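Local coordinates for protein ribonucleoside-diphosphate reductase small chain 2 (Saccharomyces cerevisiae, PDB 1JK0) that takes part in making deoxyribonucleotides for DNA synthesis as a ribonucleotide reductase small subunit, required for folding of its partner small chain and assembly with the large subunits, at residues B[54-58]-B[215-219]; B[175-180]-B[230-234]; B[243-248]-B[291-295]. One frame throughout, in Å; residues are numbered along the deposited sequence.

In an all-helical protein, the chemistry of a contact often follows its depth. Contact 2 is fully buried and almost wholly apolar, joining helix 175-188 to the end of helix 207-232. Contact 1 uses the same helix 207-232, its centre about 24 Å from that of contact 2, but receives a loop there and is partly buried; it centres on a directed hydrogen bond, beside a salt bridge within the helix. Contact 3 lies at the surface, where the last modelled residues cover helix 240-258 with polar and aromatic groups. It touches contact 2, Val-180 packing on Ile-243 and Ile-247 and Phe-231 on Ile-243, whereas contacts 1 and 3 lie on opposite sides of the chain's centre.

Contact 1: residues B[54-58]-B[215-219]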
loop_
_atom_site.group_PDB
_atom_site.type_symbol
_atom_site.label_atom_id
_atom_site.label_comp_id
_atom_site.label_asym_id
_atom_site.label_seq_id
_atom_site.Cartn_x
_atom_site.Cartn_y
_atom_site.Cartn_z
ATOM N N ALA B 54 1.454 -13.101 9.445
ATOM C CA ALA B 54 0.696 -14.001 10.311
ATOM C C ALA B 54 0.366 -13.400 11.674
ATOM O O ALA B 54 -0.613 -13.801 12.303
ATOM C CB ALA B 54 1.460 -15.298 10.512
ATOM N N SER B 55 1.170 -12.442 12.128
ATOM C CA SER B 55 0.956 -11.818 13.428
ATOM C C SER B 55 0.047 -10.594 13.394
ATOM O O SER B 55 -0.161 -9.944 14.427
ATOM C CB SER B 55 2.296 -11.398 14.031
ATOM O OG SER B 55 2.765 -10.173 13.450
ATOM N N PHE B 56 -0.482 -10.265 12.221
ATOM C CA PHE B 56 -1.362 -9.114 12.088
ATOM C C PHE B 56 -2.409 -8.992 13.217
ATOM O O PHE B 56 -3.217 -9.895 13.440
ATOM C CB PHE B 56 -2.056 -9.174 10.731
ATOM C CG PHE B 56 -3.120 -8.140 10.544
ATOM C CD1 PHE B 56 -2.789 -6.799 10.400
ATOM C CD2 PHE B 56 -4.454 -8.501 10.533
ATOM C CE1 PHE B 56 -3.777 -5.825 10.247
ATOM C CE2 PHE B 56 -5.447 -7.542 10.381
ATOM C CZ PHE B 56 -5.107 -6.197 10.241
ATOM N N TRP B 57 -2.381 -7.872 13.932
ATOM C CA TRP B 57 -3.330 -7.620 15.011
ATOM C C TRP B 57 -3.826 -6.173 14.897
ATOM O O TRP B 57 -3.252 -5.353 14.163
ATOM C CB TRP B 57 -2.673 -7.847 16.377
ATOM C CG TRP B 57 -1.429 -7.031 16.613
ATOM C CD1 TRP B 57 -0.179 -7.262 16.101
ATOM C CD2 TRP B 57 -1.323 -5.836 17.407
ATOM N NE1 TRP B 57 0.693 -6.286 16.530
ATOM C CE2 TRP B 57 0.019 -5.403 17.333
ATOM C CE3 TRP B 57 -2.236 -5.091 18.174
ATOM C CZ2 TRP B 57 0.473 -4.256 18.003
ATOM C CZ3 TRP B 57 -1.789 -3.956 18.836
ATOM C CH2 TRP B 57 -0.441 -3.548 18.749
ATOM N N THR B 58 -4.889 -5.851 15.621
ATOM C CA THR B 58 -5.438 -4.506 15.559
ATOM C C THR B 58 -5.734 -3.916 16.943
ATOM O O THR B 58 -5.653 -4.610 17.963
ATOM C CB THR B 58 -6.720 -4.497 14.734
ATOM O OG1 THR B 58 -7.688 -5.364 15.345
ATOM C CG2 THR B 58 -6.428 -4.968 13.299
ATOM N N ASN B 215 3.196 -6.990 22.003
ATOM C CA ASN B 215 3.120 -7.019 20.539
ATOM C C ASN B 215 4.054 -6.080 19.792
ATOM O O ASN B 215 4.809 -6.492 18.918
ATOM C CB ASN B 215 1.704 -6.691 20.069
ATOM C CG ASN B 215 0.711 -7.738 20.446
ATOM O OD1 ASN B 215 1.055 -8.906 20.609
ATOM N ND2 ASN B 215 -0.544 -7.337 20.563
ATOM N N ILE B 216 3.946 -4.799 20.110
ATOM C CA ILE B 216 4.753 -3.782 19.465
ATOM C C ILE B 216 6.223 -4.170 19.584
ATOM O O ILE B 216 6.985 -4.093 18.613
ATOM C CB ILE B 216 4.477 -2.387 20.108
ATOM C CG1 ILE B 216 3.003 -2.019 19.893
ATOM C CG2 ILE B 216 5.381 -1.321 19.498
ATOM C CD1 ILE B 216 2.578 -0.697 20.504
ATOM N N CYS B 217 6.606 -4.630 20.764
ATOM C CA CYS B 217 7.977 -5.019 21.001
ATOM C C CYS B 217 8.311 -6.195 20.114
ATOM O O CYS B 217 9.399 -6.259 19.554
ATOM C CB CYS B 217 8.176 -5.396 22.467
ATOM S SG CYS B 217 9.885 -5.322 23.008
ATOM N N ARG B 218 7.384 -7.131 19.976
ATOM C CA ARG B 218 7.650 -8.287 19.123
ATOM C C ARG B 218 7.843 -7.861 17.651
ATOM O O ARG B 218 8.795 -8.286 16.986
ATOM C CB ARG B 218 6.504 -9.298 19.223
ATOM C CG ARG B 218 6.774 -10.608 18.481
ATOM C CD ARG B 218 5.474 -11.273 18.068
ATOM N NE ARG B 218 4.632 -10.297 17.392
ATOM C CZ ARG B 218 3.399 -9.990 17.769
ATOM N NH1 ARG B 218 2.860 -10.597 18.814
ATOM N NH2 ARG B 218 2.722 -9.052 17.119
ATOM N N ASP B 219 6.943 -7.009 17.156
ATOM C CA ASP B 219 7.001 -6.533 15.782
ATOM C C ASP B 219 8.192 -5.615 15.557
ATOM O O ASP B 219 8.841 -5.661 14.500
ATOM C CB ASP B 219 5.721 -5.778 15.422
ATOM C CG ASP B 219 4.470 -6.597 15.667
ATOM O OD1 ASP B 219 4.588 -7.841 15.809
ATOM O OD2 ASP B 219 3.369 -5.997 15.704
#
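Just past helix 43-54, the CA-to-CB bond of Ser-55 points toward helix 207-232. Ser-55 CB lies over one face of the Arg-218 guanidinium, while its OG, 3.8 Å from Arg-218 NH2, is hydrogen-bonded back to the carbonyl of Val-52. Phe-56 turns away and stacks on an aromatic side chain of the neighbouring subunit, small chain 1. Trp-57 then provides most of the loop's contact surface. Its NE1 donates a nearly straight hydrogen bond to Asp-219 OD2 (2.8 Å), its ring takes Asn-215 CB over one face, 3.4 Å from CZ2, and CZ2 meets Ile-216 CG1 at 3.9 Å. The other carboxylate oxygen, Asp-219 OD1, makes a salt bridge to Arg-218 NH2 at 2.6 Å, and OD2 is also hydrogen-bonded to Tyr-127 OH. The chain Trp-57, Asp-219, Tyr-127 recalls the Trp-Asp-His relay leading to iron in iron-bearing small subunits. With tyrosine in the third place, the polar network persists, but that link could not end in a histidine-iron bond.

Contact 2: residues B[175-180]-B[230-234]; sequences YAERLV and LFAHL
The start of one helix meets the end of another. Residues 175-180 form the first turns of helix 175-188, with Leu-179 N bonded to Tyr-175 O (2.9 Å) and Val-180 N to Ala-176 O (3.1 Å). Residues 230-232 finish helix 207-232; the chain then leaves helical angles at His-233, and i+3 to i hydrogen bonds, His-233 N to Leu-230 O (2.6 Å) and Leu-234 N to Phe-231 O (2.7 Å), tighten the turn before Leu-234 becomes extended (phi/psi -84/128). The backbones come nearest at Ala-176 and Phe-231 (CA atoms 6.0 Å apart).

Leu-230, in the mt rotamer, points toward the partner: its CD1 lies 3.6 Å from Tyr-175 OH and its CB 3.9 Å from Leu-179 CD2. Tyr-175, chi1 t, starts sideways but brings its end nearer; Leu-179 and Leu-234 have chi1 near -120°, between wells. Phe-231 starts sideways, but chi1 near 180° brings its ring across, so that CE1 reaches Ala-176 CB at 3.7 Å and Val-180 CG2 at 3.8 Å; Phe-289 meets this ring edge-to-face. Ala-232 and His-233 carry the chain round the turn without touching residues 175-180. Leu-234 then points back, placing CD2 3.4 Å from Ala-176 CB, 3.9 Å from Tyr-175 CD2 and 4.2 Å from Leu-179 CD2.

Helix-to-helix packing of this kind builds the ferritin-like helical bundle of the small-chain family. The seven touching residues are buried and mostly apolar: the small Ala-176 lets Phe-231 and Leu-234 come near, consistent with close fit rather than polar bonds fixing the spacing.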
loop_
_atom_site.group_PDB
_atom_site.type_symbol
_atom_site.label_atom_id
_atom_site.label_comp_id
_atom_site.label_asym_id
_atom_site.label_seq_id
_atom_site.Cartn_x
_atom_site.Cartn_y
_atom_site.Cartn_z
ATOM N N TYR B 175 24.288 2.427 1.636
ATOM C CA TYR B 175 23.135 1.587 1.957
ATOM C C TYR B 175 23.337 0.718 3.191
ATOM O O TYR B 175 22.487 0.684 4.090
ATOM C CB TYR B 175 22.787 0.698 0.765
ATOM C CG TYR B 175 21.590 -0.188 1.007
ATOM C CD1 TYR B 175 20.342 0.360 1.283
ATOM C CD2 TYR B 175 21.707 -1.578 0.981
ATOM C CE1 TYR B 175 19.243 -0.447 1.529
ATOM C CE2 TYR B 175 20.612 -2.394 1.223
ATOM C CZ TYR B 175 19.382 -1.820 1.497
ATOM O OH TYR B 175 18.290 -2.615 1.735
ATOM N N ALA B 176 24.459 0.010 3.233
ATOM C CA ALA B 176 24.745 -0.847 4.368
ATOM C C ALA B 176 24.711 -0.013 5.636
ATOM O O ALA B 176 24.164 -0.442 6.647
ATOM C CB ALA B 176 26.098 -1.498 4.205
ATOM N N GLU B 177 25.295 1.182 5.577
ATOM C CA GLU B 177 25.313 2.071 6.727
ATOM C C GLU B 177 23.898 2.449 7.148
ATOM O O GLU B 177 23.494 2.193 8.292
ATOM C CB GLU B 177 26.123 3.327 6.412
ATOM C CG GLU B 177 27.625 3.096 6.463
ATOM C CD GLU B 177 28.429 4.300 6.007
ATOM O OE1 GLU B 177 29.675 4.198 6.003
ATOM O OE2 GLU B 177 27.819 5.334 5.648
ATOM N N ARG B 178 23.148 3.046 6.224
ATOM C CA ARG B 178 21.771 3.448 6.500
ATOM C C ARG B 178 20.996 2.286 7.110
ATOM O O ARG B 178 20.097 2.488 7.921
ATOM C CB ARG B 178 21.067 3.887 5.217
ATOM C CG ARG B 178 21.783 4.971 4.438
ATOM C CD ARG B 178 20.833 5.662 3.471
ATOM N NE ARG B 178 20.685 4.986 2.184
ATOM C CZ ARG B 178 21.593 5.027 1.218
ATOM N NH1 ARG B 178 22.715 5.704 1.399
ATOM N NH2 ARG B 178 21.369 4.416 0.062
ATOM N N LEU B 179 21.336 1.067 6.714
ATOM C CA LEU B 179 20.656 -0.097 7.258
ATOM C C LEU B 179 20.960 -0.219 8.747
ATOM O O LEU B 179 20.049 -0.284 9.566
ATOM C CB LEU B 179 21.099 -1.358 6.511
ATOM C CG LEU B 179 20.037 -2.190 5.787
ATOM C CD1 LEU B 179 18.899 -1.335 5.261
ATOM C CD2 LEU B 179 20.716 -2.921 4.661
ATOM N N VAL B 180 22.241 -0.227 9.103
ATOM C CA VAL B 180 22.631 -0.343 10.510
ATOM C C VAL B 180 21.981 0.766 11.358
ATOM O O VAL B 180 21.481 0.511 12.454
ATOM C CB VAL B 180 24.171 -0.292 10.666
ATOM C CG1 VAL B 180 24.548 -0.471 12.124
ATOM C CG2 VAL B 180 24.815 -1.388 9.824
ATOM N N LEU B 230 18.672 -7.986 5.698
ATOM C CA LEU B 230 19.079 -7.372 4.441
ATOM C C LEU B 230 20.587 -7.211 4.493
ATOM O O LEU B 230 21.315 -7.747 3.652
ATOM C CB LEU B 230 18.409 -6.011 4.254
ATOM C CG LEU B 230 16.896 -6.107 4.052
ATOM C CD1 LEU B 230 16.322 -4.725 3.855
ATOM C CD2 LEU B 230 16.595 -6.993 2.851
ATOM N N PHE B 231 21.050 -6.484 5.503
ATOM C CA PHE B 231 22.473 -6.263 5.684
ATOM C C PHE B 231 23.232 -7.568 5.420
ATOM O O PHE B 231 24.137 -7.620 4.585
ATOM C CB PHE B 231 22.757 -5.795 7.111
ATOM C CG PHE B 231 24.186 -5.397 7.339
ATOM C CD1 PHE B 231 24.644 -4.142 6.945
ATOM C CD2 PHE B 231 25.081 -6.287 7.920
ATOM C CE1 PHE B 231 25.970 -3.781 7.126
ATOM C CE2 PHE B 231 26.410 -5.940 8.106
ATOM C CZ PHE B 231 26.859 -4.686 7.709
ATOM N N ALA B 232 22.844 -8.624 6.125
ATOM C CA ALA B 232 23.492 -9.918 5.972
ATOM C C ALA B 232 23.675 -10.321 4.520
ATOM O O ALA B 232 24.667 -10.945 4.166
ATOM C CB ALA B 232 22.699 -10.975 6.698
ATOM N N HIS B 233 22.731 -9.960 3.667
ATOM C CA HIS B 233 22.839 -10.335 2.266
ATOM C C HIS B 233 23.631 -9.359 1.412
ATOM O O HIS B 233 23.670 -9.478 0.193
ATOM C CB HIS B 233 21.441 -10.556 1.689
ATOM C CG HIS B 233 20.714 -11.691 2.336
ATOM N ND1 HIS B 233 21.306 -12.501 3.282
ATOM C CD2 HIS B 233 19.449 -12.147 2.191
ATOM C CE1 HIS B 233 20.438 -13.405 3.694
ATOM N NE2 HIS B 233 19.302 -13.213 3.047
ATOM N N LEU B 234 24.275 -8.399 2.055
ATOM C CA LEU B 234 25.070 -7.420 1.339
ATOM C C LEU B 234 26.458 -8.001 1.093
ATOM O O LEU B 234 27.108 -8.483 2.022
ATOM C CB LEU B 234 25.159 -6.139 2.160
ATOM C CG LEU B 234 24.612 -4.856 1.533
ATOM C CD1 LEU B 234 23.365 -5.118 0.694
ATOM C CD2 LEU B 234 24.327 -3.886 2.656
#

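Contact 3: residues B[243-248]-B[291-295]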
loop_
_atom_site.group_PDB
_atom_site.type_symbol
_atom_site.label_atom_id
_atom_site.label_comp_id
_atom_site.label_asym_id
_atom_site.label_seq_id
_atom_site.Cartn_x
_atom_site.Cartn_y
_atom_site.Cartn_z
ATOM N N ILE B 243 30.225 0.567 12.171
ATOM C CA ILE B 243 29.044 -0.054 12.746
ATOM C C ILE B 243 28.998 0.306 14.223
ATOM O O ILE B 243 28.086 0.994 14.686
ATOM C CB ILE B 243 29.090 -1.588 12.618
ATOM C CG1 ILE B 243 29.095 -1.980 11.142
ATOM C CG2 ILE B 243 27.891 -2.205 13.333
ATOM C CD1 ILE B 243 29.145 -3.459 10.897
ATOM N N GLU B 244 29.995 -0.166 14.961
ATOM C CA GLU B 244 30.070 0.123 16.381
ATOM C C GLU B 244 30.018 1.638 16.619
ATOM O O GLU B 244 29.682 2.086 17.713
ATOM C CB GLU B 244 31.354 -0.460 16.971
ATOM C CG GLU B 244 31.423 -0.372 18.482
ATOM C CD GLU B 244 32.645 -1.063 19.052
ATOM O OE1 GLU B 244 33.776 -0.679 18.689
ATOM O OE2 GLU B 244 32.474 -1.994 19.866
ATOM N N LYS B 245 30.344 2.424 15.592
ATOM C CA LYS B 245 30.319 3.879 15.714
ATOM C C LYS B 245 28.897 4.422 15.569
ATOM O O LYS B 245 28.568 5.473 16.123
ATOM C CB LYS B 245 31.229 4.540 14.664
ATOM C CG LYS B 245 32.734 4.443 14.955
ATOM C CD LYS B 245 33.583 5.238 13.935
ATOM C CE LYS B 245 33.341 6.750 14.034
ATOM N NZ LYS B 245 34.105 7.554 13.036
ATOM N N ILE B 246 28.058 3.700 14.830
ATOM C CA ILE B 246 26.672 4.111 14.619
ATOM C C ILE B 246 25.785 3.730 15.804
ATOM O O ILE B 246 24.945 4.520 16.237
ATOM C CB ILE B 246 26.107 3.483 13.334
ATOM C CG1 ILE B 246 26.980 3.893 12.148
ATOM C CG2 ILE B 246 24.673 3.939 13.110
ATOM C CD1 ILE B 246 26.578 3.271 10.838
ATOM N N ILE B 247 25.979 2.524 16.328
ATOM C CA ILE B 247 25.195 2.051 17.464
ATOM C C ILE B 247 25.438 2.874 18.726
ATOM O O ILE B 247 24.495 3.373 19.347
ATOM C CB ILE B 247 25.511 0.581 17.788
ATOM C CG1 ILE B 247 24.737 -0.335 16.842
ATOM C CG2 ILE B 247 25.170 0.279 19.243
ATOM C CD1 ILE B 247 25.177 -0.239 15.408
ATOM N N THR B 248 26.707 2.994 19.108
ATOM C CA THR B 248 27.086 3.742 20.297
ATOM C C THR B 248 26.326 5.058 20.359
ATOM O O THR B 248 25.623 5.327 21.336
ATOM C CB THR B 248 28.600 4.020 20.316
ATOM O OG1 THR B 248 29.309 2.782 20.422
ATOM C CG2 THR B 248 28.970 4.887 21.503
ATOM N N ASN B 291 29.682 -7.984 14.647
ATOM C CA ASN B 291 30.617 -7.104 15.336
ATOM C C ASN B 291 30.861 -7.642 16.735
ATOM O O ASN B 291 30.311 -8.677 17.126
ATOM C CB ASN B 291 30.046 -5.689 15.442
ATOM C CG ASN B 291 30.746 -4.706 14.523
ATOM O OD1 ASN B 291 30.825 -4.918 13.311
ATOM N ND2 ASN B 291 31.252 -3.615 15.097
ATOM N N GLU B 292 31.680 -6.925 17.492
ATOM C CA GLU B 292 32.005 -7.327 18.850
ATOM C C GLU B 292 31.155 -6.530 19.825
ATOM O O GLU B 292 30.854 -5.361 19.584
ATOM C CB GLU B 292 33.488 -7.076 19.138
ATOM C CG GLU B 292 33.876 -5.594 19.258
ATOM C CD GLU B 292 33.856 -4.849 17.926
ATOM O OE1 GLU B 292 34.022 -3.604 17.948
ATOM O OE2 GLU B 292 33.687 -5.505 16.868
ATOM N N LYS B 293 30.775 -7.167 20.926
ATOM C CA LYS B 293 29.960 -6.514 21.937
ATOM C C LYS B 293 30.750 -5.365 22.555
ATOM O O LYS B 293 31.710 -5.593 23.282
ATOM C CB LYS B 293 29.580 -7.517 23.022
ATOM C CG LYS B 293 29.575 -8.960 22.562
ATOM C CD LYS B 293 28.846 -9.827 23.566
ATOM C CE LYS B 293 27.386 -9.418 23.641
ATOM N NZ LYS B 293 26.696 -9.601 22.325
ATOM N N TYR B 294 30.342 -4.133 22.273
ATOM C CA TYR B 294 31.034 -2.959 22.793
ATOM C C TYR B 294 30.937 -2.743 24.308
ATOM O O TYR B 294 31.862 -2.213 24.920
ATOM C CB TYR B 294 30.532 -1.701 22.093
ATOM C CG TYR B 294 31.225 -0.458 22.576
ATOM C CD1 TYR B 294 32.515 -0.153 22.151
ATOM C CD2 TYR B 294 30.603 0.406 23.479
ATOM C CE1 TYR B 294 33.170 0.985 22.607
ATOM C CE2 TYR B 294 31.253 1.547 23.946
ATOM C CZ TYR B 294 32.536 1.833 23.503
ATOM O OH TYR B 294 33.187 2.965 23.944
ATOM N N TYR B 295 29.814 -3.128 24.906
ATOM C CA TYR B 295 29.622 -2.958 26.345
ATOM C C TYR B 295 29.866 -4.272 27.091
ATOM O O TYR B 295 28.932 -4.764 27.761
ATOM C CB TYR B 295 28.204 -2.448 26.630
ATOM C CG TYR B 295 27.819 -1.235 25.812
ATOM C CD1 TYR B 295 27.299 -1.370 24.526
ATOM C CD2 TYR B 295 27.992 0.053 26.317
ATOM C CE1 TYR B 295 26.959 -0.252 23.763
ATOM C CE2 TYR B 295 27.656 1.174 25.564
ATOM C CZ TYR B 295 27.142 1.014 24.289
ATOM O OH TYR B 295 26.829 2.122 23.541
#
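Residues 243-248 are a helical stretch within helix 240-258, and residues 291-295 run past them as a chain without regular structure. From Asn-291 to Lys-293 the backbone is extended, and at Tyr-294 it bends into helical angles (phi/psi -68/-33). The closest CA atoms are those of Glu-244 and Tyr-294, 7.2 Å apart, so the two backbones are joined through side chains.

At one end Asn-291 points toward the helix. Its OD1 sits 3.3 Å from Ile-243 CD1 and its ND2 3.7 Å from Glu-244 CB, while ND2 is hydrogen-bonded to the carbonyl of Pro-240, at the beginning of the same helix. Glu-244 contributes the largest share of the buried surface. Its OE2 lies at the ring edge of Tyr-294, 2.9 Å from CD1, and also only 2.9 Å from Glu-292 OE1; these carboxylates are like charges brought close together, not a bonded pair. One turn on, Thr-248 bonds its OG1 to Glu-244 O (2.8 Å) within the helix. That hydroxyl lies over one face of the Tyr-294 ring, 4.1 Å from CD2, and Tyr-295 brings its OH to 3.6 Å from Thr-248 CA. Elsewhere, Tyr-295 N is hydrogen-bonded to Asp-283 OD1 of helix 277-288, while Ile-243 and Ile-247 pack on Val-180 in the interior.

Modelling stops at Tyr-295; in this family the C-terminal tail beyond the bundle is typically flexible and binds the large subunit. The last modelled segment thus lies over helices 240-258 and 277-288, on the outside of the ferritin-like bundle.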